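Local coordinates for peptidoglycan-recognition protein (Apis mellifera, PDB 5XZ3) that probably recognises bacterial peptidoglycan in honeybee innate immunity, using a domain of the N-acetylmuramoyl-L-alanine amidase family, at residues E15-Q20 / N53-R58; N66-G71 / E91-Y96; A123-I128 / Q164-W169. All blocks are in the same frame, centred on the assembly; numbering follows the deposited sequence.

Contact 1: E15-Q20 / N53-R58; sequences EWTNVQ and NIENIR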
loop_
_atom_site.group_PDB
_atom_site.type_symbol
_atom_site.label_atom_id
_atom_site.label_comp_id
_atom_site.label_asym_id
_atom_site.label_seq_id
_atom_site.Cartn_x
_atom_site.Cartn_y
_atom_site.Cartn_z
ATOM N N GLU A 15 -0.116 -4.110 16.016
ATOM C CA GLU A 15 -1.498 -4.528 16.188
ATOM C C GLU A 15 -1.818 -5.794 15.403
ATOM O O GLU A 15 -2.813 -6.462 15.697
ATOM C CB GLU A 15 -2.474 -3.421 15.801
ATOM C CG GLU A 15 -2.429 -2.195 16.690
ATOM C CD GLU A 15 -3.399 -1.126 16.223
ATOM O OE1 GLU A 15 -2.929 -0.075 15.723
ATOM O OE2 GLU A 15 -4.628 -1.346 16.346
ATOM N N TRP A 16 -0.990 -6.126 14.412
ATOM C CA TRP A 16 -1.222 -7.334 13.622
ATOM C C TRP A 16 -0.116 -8.398 13.686
ATOM O O TRP A 16 -0.329 -9.512 13.225
ATOM C CB TRP A 16 -1.671 -7.013 12.179
ATOM C CG TRP A 16 -0.662 -6.299 11.321
ATOM C CD1 TRP A 16 -0.592 -4.951 11.085
ATOM C CD2 TRP A 16 0.413 -6.893 10.577
ATOM N NE1 TRP A 16 0.469 -4.670 10.250
ATOM C CE2 TRP A 16 1.099 -5.838 9.918
ATOM C CE3 TRP A 16 0.868 -8.212 10.407
ATOM C CZ2 TRP A 16 2.211 -6.058 9.105
ATOM C CZ3 TRP A 16 1.976 -8.432 9.599
ATOM C CH2 TRP A 16 2.634 -7.358 8.951
ATOM N N THR A 17 1.051 -8.057 14.241
ATOM C CA THR A 17 2.171 -9.019 14.377
ATOM C C THR A 17 3.075 -8.683 15.572
ATOM O O THR A 17 3.062 -7.548 16.056
ATOM C CB THR A 17 3.015 -9.129 13.078
ATOM O OG1 THR A 17 3.967 -10.203 13.185
ATOM C CG2 THR A 17 3.760 -7.814 12.756
ATOM N N ASN A 18 3.847 -9.670 16.039
ATOM C CA ASN A 18 4.898 -9.431 17.040
ATOM C C ASN A 18 6.295 -9.508 16.418
ATOM O O ASN A 18 7.300 -9.306 17.108
ATOM C CB ASN A 18 4.780 -10.403 18.230
ATOM C CG ASN A 18 3.391 -10.403 18.857
ATOM O OD1 ASN A 18 2.606 -11.315 18.624
ATOM N ND2 ASN A 18 3.078 -9.372 19.644
ATOM N N VAL A 19 6.345 -9.773 15.113
ATOM C CA VAL A 19 7.609 -9.936 14.390
ATOM C C VAL A 19 8.054 -8.618 13.740
ATOM O O VAL A 19 7.411 -8.116 12.812
ATOM C CB VAL A 19 7.539 -11.077 13.339
ATOM C CG1 VAL A 19 8.894 -11.301 12.684
ATOM C CG2 VAL A 19 7.026 -12.371 13.964
ATOM N N GLN A 20 9.177 -8.092 14.226
ATOM C CA GLN A 20 9.790 -6.874 13.701
ATOM C C GLN A 20 10.481 -7.170 12.376
ATOM O O GLN A 20 10.786 -8.325 12.083
ATOM C CB GLN A 20 10.817 -6.330 14.708
ATOM C CG GLN A 20 10.254 -5.980 16.084
ATOM C CD GLN A 20 9.655 -4.585 16.130
ATOM O OE1 GLN A 20 8.431 -4.424 16.103
ATOM N NE2 GLN A 20 10.520 -3.562 16.179
ATOM N N ASN A 53 -4.699 -12.470 7.487
ATOM C CA ASN A 53 -4.261 -12.482 6.097
ATOM C C ASN A 53 -2.929 -11.772 5.946
ATOM O O ASN A 53 -2.009 -12.306 5.317
ATOM C CB ASN A 53 -5.325 -11.848 5.205
ATOM C CG ASN A 53 -6.459 -12.806 4.891
ATOM O OD1 ASN A 53 -6.677 -13.784 5.606
ATOM N ND2 ASN A 53 -7.194 -12.525 3.826
ATOM N N ILE A 54 -2.822 -10.600 6.569
ATOM C CA ILE A 54 -1.596 -9.791 6.514
ATOM C C ILE A 54 -0.435 -10.464 7.255
ATOM O O ILE A 54 0.720 -10.439 6.775
ATOM C CB ILE A 54 -1.875 -8.351 7.000
ATOM C CG1 ILE A 54 -2.822 -7.672 6.014
ATOM C CG2 ILE A 54 -0.596 -7.528 7.098
ATOM C CD1 ILE A 54 -3.546 -6.482 6.583
ATOM N N GLU A 55 -0.735 -11.098 8.394
ATOM C CA GLU A 55 0.272 -11.890 9.101
ATOM C C GLU A 55 0.811 -12.992 8.167
ATOM O O GLU A 55 2.011 -13.231 8.128
ATOM C CB GLU A 55 -0.316 -12.472 10.404
ATOM C CG GLU A 55 0.616 -13.214 11.427
ATOM C CD GLU A 55 2.121 -12.911 11.361
ATOM O OE1 GLU A 55 2.550 -11.745 11.193
ATOM O OE2 GLU A 55 2.907 -13.871 11.568
ATOM N N ASN A 56 -0.073 -13.629 7.400
ATOM C CA ASN A 56 0.345 -14.685 6.467
ATOM C C ASN A 56 1.195 -14.153 5.305
ATOM O O ASN A 56 2.169 -14.799 4.913
ATOM C CB ASN A 56 -0.857 -15.496 5.972
ATOM C CG ASN A 56 -1.387 -16.461 7.032
ATOM O OD1 ASN A 56 -0.689 -16.819 7.994
ATOM N ND2 ASN A 56 -2.626 -16.885 6.861
ATOM N N ILE A 57 0.841 -12.976 4.777
ATOM C CA ILE A 57 1.690 -12.287 3.787
ATOM C C ILE A 57 3.079 -12.021 4.371
ATOM O O ILE A 57 4.083 -12.356 3.733
ATOM C CB ILE A 57 1.053 -10.992 3.219
ATOM C CG1 ILE A 57 -0.249 -11.312 2.465
ATOM C CG2 ILE A 57 1.993 -10.354 2.207
ATOM C CD1 ILE A 57 -1.120 -10.097 2.168
ATOM N N ARG A 58 3.132 -11.460 5.583
ATOM C CA ARG A 58 4.415 -11.175 6.254
ATOM C C ARG A 58 5.279 -12.427 6.399
ATOM O O ARG A 58 6.468 -12.411 6.064
ATOM C CB ARG A 58 4.187 -10.566 7.637
ATOM C CG ARG A 58 5.472 -10.072 8.301
ATOM C CD ARG A 58 5.465 -10.191 9.825
ATOM N NE ARG A 58 5.153 -11.535 10.338
ATOM C CZ ARG A 58 5.988 -12.569 10.372
ATOM N NH1 ARG A 58 5.567 -13.718 10.882
ATOM N NH2 ARG A 58 7.230 -12.474 9.899
#

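Contact 2: N66-G71 / E91-Y96; sequences NWHDIG and EGAHTY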
loop_
_atom_site.group_PDB
_atom_site.type_symbol
_atom_site.label_atom_id
_atom_site.label_comp_id
_atom_site.label_asym_id
_atom_site.label_seq_id
_atom_site.Cartn_x
_atom_site.Cartn_y
_atom_site.Cartn_z
ATOM N N ASN A 66 12.648 -15.148 2.521
ATOM C CA ASN A 66 13.795 -14.571 3.260
ATOM C C ASN A 66 13.991 -13.085 3.001
ATOM O O ASN A 66 15.113 -12.617 2.900
ATOM C CB ASN A 66 15.094 -15.365 2.999
ATOM C CG ASN A 66 14.947 -16.826 3.332
ATOM O OD1 ASN A 66 14.843 -17.190 4.501
ATOM N ND2 ASN A 66 14.924 -17.674 2.309
ATOM N N TRP A 67 12.888 -12.349 2.872
ATOM C CA TRP A 67 12.978 -10.905 2.703
ATOM C C TRP A 67 13.111 -10.253 4.073
ATOM O O TRP A 67 12.772 -10.861 5.081
ATOM C CB TRP A 67 11.735 -10.373 2.009
ATOM C CG TRP A 67 11.574 -10.756 0.576
ATOM C CD1 TRP A 67 12.389 -11.570 -0.180
ATOM C CD2 TRP A 67 10.487 -10.384 -0.266
ATOM N NE1 TRP A 67 11.877 -11.699 -1.449
ATOM C CE2 TRP A 67 10.707 -10.990 -1.528
ATOM C CE3 TRP A 67 9.335 -9.605 -0.073
ATOM C CZ2 TRP A 67 9.824 -10.823 -2.607
ATOM C CZ3 TRP A 67 8.450 -9.434 -1.154
ATOM C CH2 TRP A 67 8.706 -10.050 -2.400
ATOM N N HIS A 68 13.578 -9.004 4.078
ATOM C CA HIS A 68 13.850 -8.248 5.296
ATOM C C HIS A 68 12.573 -7.913 6.091
ATOM O O HIS A 68 12.623 -7.714 7.302
ATOM C CB HIS A 68 14.684 -6.977 4.975
ATOM C CG HIS A 68 14.001 -5.997 4.054
ATOM N ND1 HIS A 68 13.842 -6.220 2.700
ATOM C CD2 HIS A 68 13.460 -4.777 4.297
ATOM C CE1 HIS A 68 13.219 -5.188 2.154
ATOM N NE2 HIS A 68 12.971 -4.301 3.103
ATOM N N ASP A 69 11.434 -7.880 5.403
ATOM C CA ASP A 69 10.187 -7.335 5.955
ATOM C C ASP A 69 9.021 -7.762 5.054
ATOM O O ASP A 69 9.245 -8.294 3.965
ATOM C CB ASP A 69 10.296 -5.802 5.984
ATOM C CG ASP A 69 9.404 -5.154 7.037
ATOM O OD1 ASP A 69 8.531 -5.838 7.600
ATOM O OD2 ASP A 69 9.604 -3.942 7.312
ATOM N N ILE A 70 7.783 -7.548 5.505
ATOM C CA ILE A 70 6.638 -7.554 4.581
ATOM C C ILE A 70 6.944 -6.493 3.510
ATOM O O ILE A 70 7.481 -5.403 3.824
ATOM C CB ILE A 70 5.274 -7.326 5.280
ATOM C CG1 ILE A 70 4.115 -7.515 4.266
ATOM C CG2 ILE A 70 5.262 -5.991 6.040
ATOM C CD1 ILE A 70 2.730 -7.752 4.841
ATOM N N GLY A 71 6.685 -6.843 2.255
ATOM C CA GLY A 71 7.152 -6.048 1.117
ATOM C C GLY A 71 6.370 -4.772 0.850
ATOM O O GLY A 71 6.888 -3.847 0.203
ATOM N N GLU A 91 12.215 1.308 3.496
ATOM C CA GLU A 91 12.225 0.846 2.103
ATOM C C GLU A 91 11.553 -0.533 2.007
ATOM O O GLU A 91 11.904 -1.455 2.745
ATOM C CB GLU A 91 13.668 0.808 1.580
ATOM C CG GLU A 91 13.830 0.285 0.163
ATOM C CD GLU A 91 15.271 0.010 -0.224
ATOM O OE1 GLU A 91 16.189 0.713 0.287
ATOM O OE2 GLU A 91 15.475 -0.899 -1.069
ATOM N N GLY A 92 10.584 -0.652 1.097
ATOM C CA GLY A 92 9.846 -1.893 0.875
ATOM C C GLY A 92 10.469 -2.799 -0.175
ATOM O O GLY A 92 11.624 -2.611 -0.562
ATOM N N ALA A 93 9.701 -3.800 -0.606
ATOM C CA ALA A 93 10.115 -4.753 -1.652
ATOM C C ALA A 93 8.852 -5.095 -2.424
ATOM O O ALA A 93 8.204 -6.126 -2.188
ATOM C CB ALA A 93 10.738 -6.002 -1.031
ATOM N N HIS A 94 8.476 -4.178 -3.307
ATOM C CA HIS A 94 7.210 -4.260 -4.006
ATOM C C HIS A 94 7.323 -3.919 -5.496
ATOM O O HIS A 94 6.570 -4.461 -6.291
ATOM C CB HIS A 94 6.174 -3.329 -3.342
ATOM C CG HIS A 94 6.695 -1.955 -3.068
ATOM N ND1 HIS A 94 6.719 -0.964 -4.027
ATOM C CD2 HIS A 94 7.219 -1.411 -1.946
ATOM C CE1 HIS A 94 7.239 0.133 -3.507
ATOM N NE2 HIS A 94 7.536 -0.109 -2.242
ATOM N N THR A 95 8.231 -3.022 -5.869
ATOM C CA THR A 95 8.288 -2.502 -7.262
ATOM C C THR A 95 9.744 -2.334 -7.750
ATOM O O THR A 95 10.421 -1.391 -7.352
ATOM C CB THR A 95 7.514 -1.158 -7.369
ATOM O OG1 THR A 95 6.242 -1.280 -6.713
ATOM C CG2 THR A 95 7.268 -0.768 -8.839
ATOM N N TYR A 96 10.212 -3.236 -8.626
ATOM C CA TYR A 96 11.583 -3.145 -9.167
ATOM C C TYR A 96 11.900 -1.755 -9.704
ATOM O O TYR A 96 11.130 -1.191 -10.500
ATOM C CB TYR A 96 11.845 -4.164 -10.292
ATOM C CG TYR A 96 11.560 -5.595 -9.932
ATOM C CD1 TYR A 96 12.234 -6.214 -8.869
ATOM C CD2 TYR A 96 10.621 -6.345 -10.662
ATOM C CE1 TYR A 96 11.965 -7.530 -8.529
ATOM C CE2 TYR A 96 10.350 -7.672 -10.332
ATOM C CZ TYR A 96 11.028 -8.247 -9.261
ATOM O OH TYR A 96 10.776 -9.550 -8.905
#

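Contact 3: A123-I128 / Q164-W169; sequences AAHKLI and QNWPEW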
loop_
_atom_site.group_PDB
_atom_site.type_symbol
_atom_site.label_atom_id
_atom_site.label_comp_id
_atom_site.label_asym_id
_atom_site.label_seq_id
_atom_site.Cartn_x
_atom_site.Cartn_y
_atom_site.Cartn_z
ATOM N N ALA A 123 -10.288 4.769 1.572
ATOM C CA ALA A 123 -9.152 4.548 2.505
ATOM C C ALA A 123 -7.782 4.814 1.869
ATOM O O ALA A 123 -6.971 5.522 2.445
ATOM C CB ALA A 123 -9.180 3.146 3.095
ATOM N N ALA A 124 -7.532 4.247 0.692
ATOM C CA ALA A 124 -6.249 4.457 -0.010
ATOM C C ALA A 124 -6.066 5.913 -0.396
ATOM O O ALA A 124 -4.968 6.452 -0.261
ATOM C CB ALA A 124 -6.140 3.568 -1.234
ATOM N N HIS A 125 -7.139 6.557 -0.848
ATOM C CA HIS A 125 -7.030 7.966 -1.240
ATOM C C HIS A 125 -6.776 8.883 -0.039
ATOM O O HIS A 125 -5.965 9.828 -0.126
ATOM C CB HIS A 125 -8.234 8.440 -2.037
ATOM C CG HIS A 125 -8.003 9.759 -2.695
ATOM N ND1 HIS A 125 -7.175 9.902 -3.786
ATOM C CD2 HIS A 125 -8.419 11.002 -2.370
ATOM C CE1 HIS A 125 -7.135 11.175 -4.141
ATOM N NE2 HIS A 125 -7.883 11.864 -3.300
ATOM N N LYS A 126 -7.424 8.570 1.086
ATOM C CA LYS A 126 -7.182 9.303 2.333
ATOM C C LYS A 126 -5.737 9.125 2.802
ATOM O O LYS A 126 -5.129 10.073 3.315
ATOM C CB LYS A 126 -8.155 8.894 3.445
ATOM C CG LYS A 126 -9.553 9.487 3.319
ATOM C CD LYS A 126 -10.428 9.028 4.488
ATOM C CE LYS A 126 -11.882 8.806 4.082
ATOM N NZ LYS A 126 -12.732 8.412 5.249
ATOM N N LEU A 127 -5.183 7.927 2.596
ATOM C CA LEU A 127 -3.819 7.662 2.991
ATOM C C LEU A 127 -2.844 8.555 2.216
ATOM O O LEU A 127 -1.871 9.059 2.784
ATOM C CB LEU A 127 -3.480 6.191 2.791
ATOM C CG LEU A 127 -2.099 5.717 3.222
ATOM C CD1 LEU A 127 -1.847 5.857 4.713
ATOM C CD2 LEU A 127 -1.916 4.269 2.779
ATOM N N ILE A 128 -3.120 8.740 0.929
ATOM C CA ILE A 128 -2.297 9.576 0.067
ATOM C C ILE A 128 -2.336 11.034 0.559
ATOM O O ILE A 128 -1.278 11.665 0.752
ATOM C CB ILE A 128 -2.693 9.419 -1.424
ATOM C CG1 ILE A 128 -2.243 8.030 -1.922
ATOM C CG2 ILE A 128 -2.042 10.510 -2.280
ATOM C CD1 ILE A 128 -2.964 7.529 -3.162
ATOM N N GLN A 164 -7.422 5.733 -11.753
ATOM C CA GLN A 164 -7.330 6.767 -12.799
ATOM C C GLN A 164 -8.270 7.969 -12.581
ATOM O O GLN A 164 -8.060 9.034 -13.173
ATOM C CB GLN A 164 -7.570 6.177 -14.190
ATOM C CG GLN A 164 -6.416 5.321 -14.673
ATOM C CD GLN A 164 -6.669 4.764 -16.046
ATOM O OE1 GLN A 164 -7.350 3.750 -16.202
ATOM N NE2 GLN A 164 -6.147 5.441 -17.055
ATOM N N ASN A 165 -9.289 7.798 -11.745
ATOM C CA ASN A 165 -10.164 8.926 -11.357
ATOM C C ASN A 165 -9.501 9.885 -10.368
ATOM O O ASN A 165 -9.952 11.025 -10.191
ATOM C CB ASN A 165 -11.491 8.420 -10.793
ATOM C CG ASN A 165 -12.318 7.654 -11.825
ATOM O OD1 ASN A 165 -12.286 7.961 -13.020
ATOM N ND2 ASN A 165 -13.075 6.658 -11.355
ATOM N N TRP A 166 -8.426 9.438 -9.736
ATOM C CA TRP A 166 -7.768 10.247 -8.730
ATOM C C TRP A 166 -6.960 11.355 -9.368
ATOM O O TRP A 166 -6.197 11.088 -10.295
ATOM C CB TRP A 166 -6.835 9.411 -7.892
ATOM C CG TRP A 166 -7.463 8.432 -6.972
ATOM C CD1 TRP A 166 -8.774 8.369 -6.553
ATOM C CD2 TRP A 166 -6.768 7.404 -6.276
ATOM N NE1 TRP A 166 -8.928 7.316 -5.658
ATOM C CE2 TRP A 166 -7.711 6.714 -5.481
ATOM C CE3 TRP A 166 -5.430 6.971 -6.277
ATOM C CZ2 TRP A 166 -7.354 5.622 -4.669
ATOM C CZ3 TRP A 166 -5.083 5.874 -5.491
ATOM C CH2 TRP A 166 -6.037 5.213 -4.695
ATOM N N PRO A 167 -7.084 12.594 -8.845
ATOM C CA PRO A 167 -6.329 13.714 -9.428
ATOM C C PRO A 167 -4.809 13.554 -9.337
ATOM O O PRO A 167 -4.084 14.167 -10.127
ATOM C CB PRO A 167 -6.790 14.914 -8.599
ATOM C CG PRO A 167 -8.112 14.505 -8.022
ATOM C CD PRO A 167 -7.973 13.041 -7.751
ATOM N N GLU A 168 -4.333 12.744 -8.387
ATOM C CA GLU A 168 -2.889 12.529 -8.185
ATOM C C GLU A 168 -2.345 11.450 -9.141
ATOM O O GLU A 168 -1.127 11.308 -9.282
ATOM C CB GLU A 168 -2.548 12.167 -6.716
ATOM C CG GLU A 168 -2.930 13.195 -5.648
ATOM C CD GLU A 168 -4.397 13.140 -5.215
ATOM O OE1 GLU A 168 -5.159 12.312 -5.755
ATOM O OE2 GLU A 168 -4.798 13.930 -4.326
ATOM N N TRP A 169 -3.242 10.705 -9.799
ATOM C CA TRP A 169 -2.812 9.692 -10.779
ATOM C C TRP A 169 -2.164 10.371 -11.994
ATOM O O TRP A 169 -2.664 11.387 -12.465
ATOM C CB TRP A 169 -3.968 8.773 -11.200
ATOM C CG TRP A 169 -3.541 7.814 -12.275
ATOM C CD1 TRP A 169 -2.818 6.672 -12.102
ATOM C CD2 TRP A 169 -3.763 7.942 -13.686
ATOM N NE1 TRP A 169 -2.571 6.076 -13.318
ATOM C CE2 TRP A 169 -3.133 6.836 -14.309
ATOM C CE3 TRP A 169 -4.412 8.890 -14.488
ATOM C CZ2 TRP A 169 -3.171 6.629 -15.692
ATOM C CZ3 TRP A 169 -4.440 8.689 -15.885
ATOM C CH2 TRP A 169 -3.813 7.563 -16.464
#

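Contact 1: E15-Q20 / N53-R58
W16 sets CG between its own backbone N and carbonyl carbon (chi1 65°), and R58 sends CG anti to the backbone N (chi1 -172°). The two side chains meet at the edge of the indole, where R58 CB lies 3.6 Å from W16 CZ3, in the seam where the N-terminal segment packs on helix 47-64 of the amidase-like domain. An ST turn shapes the first segment: T17 OG1 accepts the V19 N-H at 3.1 Å. The same hydroxyl donates across the contact to E55 OE1, 2.9 Å away, coming from above the carboxylate, 47° out of its plane. One turn along the helix, R58 grips E55 side-on, with NE 2.7 Å from OE1 and NH1 2.8 Å from OE2. This pair of hydrogen bonds, part of a salt bridge, holds carboxylate and guanidinium against each other; OE1 thus takes two donors. The indole of W16 is sandwiched. I54 CG2 sits 3.4 Å from the centroid of its six-membered ring, almost on the normal, while T17 CG2 lies over the opposite face nearer the rim. The indole NE1 bonds to the backbone O of E84. An alanine at R58 would probably leave the E55 carboxylate without its charged mate and open a gap beside V19. That valine lies over a guanidinium face, with its CB 3.7 Å from R58 CZ and CG1 3.4 Å from R58 NH2.

Contact 2: N66-G71 / E91-Y96
H68 reaches from its loop to the backbone of E91, and its side chain can be followed outward. CB leaves the chain pointing at segment 91-96, and CG stands between the backbone N and the carbonyl carbon (chi1 62°). Along one side of the ring CD2 lies 4.0 Å from E91 O. On the other, CE1 is 4.1 Å from G92 O and equally far from A93 CB. The tip, NE2, donates to E91 O at 3.1 Å in a nearly straight bond (169°), the oxygen lying in the imidazole plane, which would resist rotation of the ring. A93 CB meets two rings, since it also lies over one face of W67, toward the rim and 4.0 Å from CE3. The backbones also meet directly. A93 N donates to G71 O at 2.9 Å; G71 O also faces the edge of H94, 3.3 Å from CD2. H94 ND1 in turn shares a hydrogen bond with T95 OG1, which bonds to H37 NE2 as well, a chain of polar groups probably bordering the peptidoglycan-binding groove, as in relatives. The contact joins the loop after helix 47-64 to the loop between strands 82-84 and 102-107: W67 meets H61 of the helix ring to ring, I70 packs on the same helix, D69 makes a salt bridge with R13, and H94 rests on S102 and S104 of strand 102-107.

Contact 3: A123-I128 / Q164-W169
The indole of W166 is central on its side of the contact, meeting A124, H125 and I128 on one side of helix 118-133. At W166, CG stands anti to the carbonyl carbon (chi1 -70°), and the CA-CB bond points toward the helix. The H125 imidazole meets one face of the indole. The two side chains slide past each other in opposite directions, the imidazole and the five-membered ring having centroids 4.3 Å apart and planes at 47°, an oblique pairing that is neither a stack nor edge-to-face. Farther out on the six-membered ring, CZ3 comes 3.6 Å from I128 CD1 and CH2 3.8 Å from A124 CB, so A124 and I128, one turn apart on the helix, both pack against the benzo ring. P167 follows and adds a marginal contact near H125. E168 points at the helix, its CG 4.4 Å from I128 CG2. The E168 and H125 side chains cross at about a right angle; how closely the carboxylate approaches the imidazole is doubtful. W169 ends a type I turn by giving its N-H to W166 O at 3.0 Å, and its NE1 bonds to Q148. V143 of strand 141-145 receives I128, W166 and E168, while A124 rests on I105 and F107 of strand 102-107: an alpha/beta arrangement in which a helix and the C-terminal loop pack together on a mixed sheet, as in the PGRP fold.

How the contacts relate
From the N terminus, the three contacts follow one another along the chain without nesting or crossing. Contact 1 closes a loop that contains strand 31-38 and the start of helix 47-64, tying the N-terminal segment to that helix. Contact 2 then closes the excursion through strands 74-76 and 82-84, bringing the loop after the helix to the loop that leads into strand 102-107. These two touch: I70 CD1 packs on I57, on the backbone of helix 47-64 and on W16. Contact 3 lies on the opposite side of the chain's centre, about 12 Å from each of the others at the nearest atoms. It closes the loop through strand 141-145 and helix 157-163, fixing the C-terminal part to helix 118-133.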